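Long-range contact in alpha-galactosidase 1 (PDB 3LRK), which hydrolyses terminal, non-reducing alpha-D-galactose residues from alpha-D-galactosides such as galactose oligosaccharides, galactomannans and galactolipids: residues Tyr307-Val312 against Asp395-Arg400. The protein carries 1 engineered substitution. Sequence-based numbering, arbitrary orientation.
Sequences YSQASV and DLWANR. With GOL (glycerol), chain J.
Q309, the N-cap residue of helix 310-316, shows how one buried amide can join two domains: it reaches from the TIM-barrel part of this GH27 enzyme into the turn that follows strand 391-395 of the C-terminal beta sandwich. Its CG stands anti to the backbone N (chi1 -170°), and a bend at chi2 lays the amide nearly parallel to the W397 ring, the two planes 14° apart. Q309 CG sits over the face of the W397 six-membered ring, 4.0 Å from its centroid, a CH-pi contact. V312 CG2 lies over the same face, 4.2 Å from that centroid and toward the rim.

NE2 spends its two N-H groups on the type I turn D395-A398. The shorter and straighter bond runs from Q309 NE2 to L396 O at 2.7 Å (168°), in the amide plane and on a carbonyl lone pair. The other, from Q309 NE2 to A398 O at 3.3 Å, is more bent, with the donor above the carbonyl plane. Q309 OE1 faces the backbone of R400, 3.3 Å from its CA. Beside this grip, L396 CD2 comes within 3.0 Å of S311 OG, a tight contact; the hydroxyl itself has a weak hydrogen bond with L439 O. D395 OD1 accepts from the backbone N-H of W397, an Asx turn.

Helix 273-285 also holds the ring: W397 NE1 hydrogen-bonds to S281 OG, and K277 makes a cation-pi contact. Separately, an R400-D273 salt bridge links the loop to that helix. A glycerol, probably from the crystallisation liquor, bridges S308 O, A310 N and N399 O. The amide N-H groups of buried Q309 are both met by turn carbonyls, which, with its stem on the indole, is consistent with holding the turn in place against the helix start.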
loop_
_atom_site.group_PDB
_atom_site.type_symbol
_atom_site.label_atom_id
_atom_site.label_comp_id
_atom_site.label_asym_id
_atom_site.label_seq_id
_atom_site.Cartn_x
_atom_site.Cartn_y
_atom_site.Cartn_z
ATOM N N TYR A 307 26.037 9.281 -28.302
ATOM C CA TYR A 307 26.787 9.702 -27.106
ATOM C C TYR A 307 27.517 11.032 -27.291
ATOM O O TYR A 307 27.821 11.715 -26.319
ATOM C CB TYR A 307 27.832 8.658 -26.727
ATOM C CG TYR A 307 27.303 7.455 -25.983
ATOM C CD1 TYR A 307 27.503 6.169 -26.484
ATOM C CD2 TYR A 307 26.620 7.601 -24.764
ATOM C CE1 TYR A 307 27.030 5.043 -25.796
ATOM C CE2 TYR A 307 26.140 6.482 -24.071
ATOM C CZ TYR A 307 26.348 5.215 -24.592
ATOM O OH TYR A 307 25.872 4.123 -23.908
ATOM N N SER A 308 27.815 11.376 -28.543
ATOM C CA SER A 308 28.618 12.555 -28.839
ATOM C C SER A 308 27.788 13.769 -29.264
ATOM O O SER A 308 28.351 14.793 -29.652
ATOM C CB SER A 308 29.682 12.222 -29.897
ATOM O OG SER A 308 29.103 12.200 -31.188
ATOM N N GLN A 309 26.461 13.673 -29.167
ATOM C CA GLN A 309 25.594 14.800 -29.541
ATOM C C GLN A 309 25.647 15.928 -28.502
ATOM O O GLN A 309 24.911 15.917 -27.500
ATOM C CB GLN A 309 24.154 14.339 -29.824
ATOM C CG GLN A 309 23.233 15.423 -30.452
ATOM C CD GLN A 309 23.536 15.704 -31.932
ATOM O OE1 GLN A 309 24.510 15.197 -32.485
ATOM N NE2 GLN A 309 22.697 16.513 -32.567
ATOM N N ALA A 310 26.512 16.906 -28.773
ATOM C CA ALA A 310 26.754 18.043 -27.886
ATOM C C ALA A 310 25.489 18.804 -27.509
ATOM O O ALA A 310 25.345 19.238 -26.373
ATOM C CB ALA A 310 27.777 18.987 -28.507
ATOM N N SER A 311 24.580 18.938 -28.472
ATOM C CA SER A 311 23.313 19.652 -28.315
ATOM C C SER A 311 22.434 19.029 -27.224
ATOM O O SER A 311 21.765 19.726 -26.452
ATOM C CB SER A 311 22.559 19.596 -29.644
ATOM O OG SER A 311 21.743 20.735 -29.784
ATOM N N VAL A 312 22.430 17.704 -27.182
ATOM C CA VAL A 312 21.610 16.972 -26.219
ATOM C C VAL A 312 22.262 16.969 -24.827
ATOM O O VAL A 312 21.572 17.135 -23.812
ATOM C CB VAL A 312 21.283 15.553 -26.740
ATOM C CG1 VAL A 312 20.577 14.714 -25.678
ATOM C CG2 VAL A 312 20.423 15.634 -28.005
ATOM N N ASP A 395 16.062 21.899 -34.094
ATOM C CA ASP A 395 16.148 20.436 -34.050
ATOM C C ASP A 395 17.464 20.064 -33.381
ATOM O O ASP A 395 18.541 20.263 -33.954
ATOM C CB ASP A 395 16.067 19.847 -35.471
ATOM C CG ASP A 395 16.094 18.307 -35.498
ATOM O OD1 ASP A 395 16.374 17.664 -34.459
ATOM O OD2 ASP A 395 15.835 17.736 -36.584
ATOM N N LEU A 396 17.370 19.513 -32.169
ATOM C CA LEU A 396 18.560 19.148 -31.394
ATOM C C LEU A 396 19.319 17.949 -31.976
ATOM O O LEU A 396 20.457 17.685 -31.581
ATOM C CB LEU A 396 18.197 18.908 -29.916
ATOM C CG LEU A 396 17.740 20.133 -29.107
ATOM C CD1 LEU A 396 17.055 19.732 -27.796
ATOM C CD2 LEU A 396 18.884 21.097 -28.822
ATOM N N TRP A 397 18.696 17.230 -32.913
ATOM C CA TRP A 397 19.363 16.093 -33.563
ATOM C C TRP A 397 20.017 16.421 -34.914
ATOM O O TRP A 397 20.717 15.589 -35.496
ATOM C CB TRP A 397 18.452 14.859 -33.623
ATOM C CG TRP A 397 18.444 14.164 -32.287
ATOM C CD1 TRP A 397 17.439 14.177 -31.357
ATOM C CD2 TRP A 397 19.520 13.411 -31.709
ATOM N NE1 TRP A 397 17.820 13.459 -30.243
ATOM C CE2 TRP A 397 19.091 12.980 -30.434
ATOM C CE3 TRP A 397 20.805 13.054 -32.149
ATOM C CZ2 TRP A 397 19.898 12.207 -29.593
ATOM C CZ3 TRP A 397 21.607 12.279 -31.312
ATOM C CH2 TRP A 397 21.150 11.870 -30.047
ATOM N N ALA A 398 19.809 17.648 -35.382
ATOM C CA ALA A 398 20.489 18.148 -36.576
ATOM C C ALA A 398 21.999 18.191 -36.355
ATOM O O ALA A 398 22.472 18.369 -35.226
ATOM C CB ALA A 398 19.974 19.519 -36.939
ATOM N N ASN A 399 22.748 18.017 -37.441
ATOM C CA ASN A 399 24.211 18.096 -37.416
ATOM C C ASN A 399 24.869 17.036 -36.533
ATOM O O ASN A 399 25.925 17.276 -35.950
ATOM C CB ASN A 399 24.687 19.501 -37.006
ATOM C CG ASN A 399 24.052 20.606 -37.834
ATOM O OD1 ASN A 399 23.734 20.416 -39.011
ATOM N ND2 ASN A 399 23.867 21.770 -37.221
ATOM N N ARG A 400 24.242 15.868 -36.427
ATOM C CA ARG A 400 24.854 14.771 -35.692
ATOM C C ARG A 400 25.994 14.200 -36.542
ATOM O O ARG A 400 25.958 14.275 -37.775
ATOM C CB ARG A 400 23.813 13.708 -35.297
ATOM C CG ARG A 400 23.988 12.359 -35.939
ATOM C CD ARG A 400 23.679 11.227 -34.976
ATOM N NE ARG A 400 22.371 10.656 -35.235
ATOM C CZ ARG A 400 22.040 9.377 -35.066
ATOM N NH1 ARG A 400 22.923 8.490 -34.638
ATOM N NH2 ARG A 400 20.808 8.990 -35.346
HETATM C C1 GOL J . 29.700 16.616 -31.871
HETATM O O1 GOL J . 30.016 16.913 -30.525
HETATM C C2 GOL J . 28.540 17.490 -32.337
HETATM O O2 GOL J . 27.386 17.168 -31.596
HETATM C C3 GOL J . 28.285 17.248 -33.822
HETATM O O3 GOL J . 27.636 18.375 -34.369
#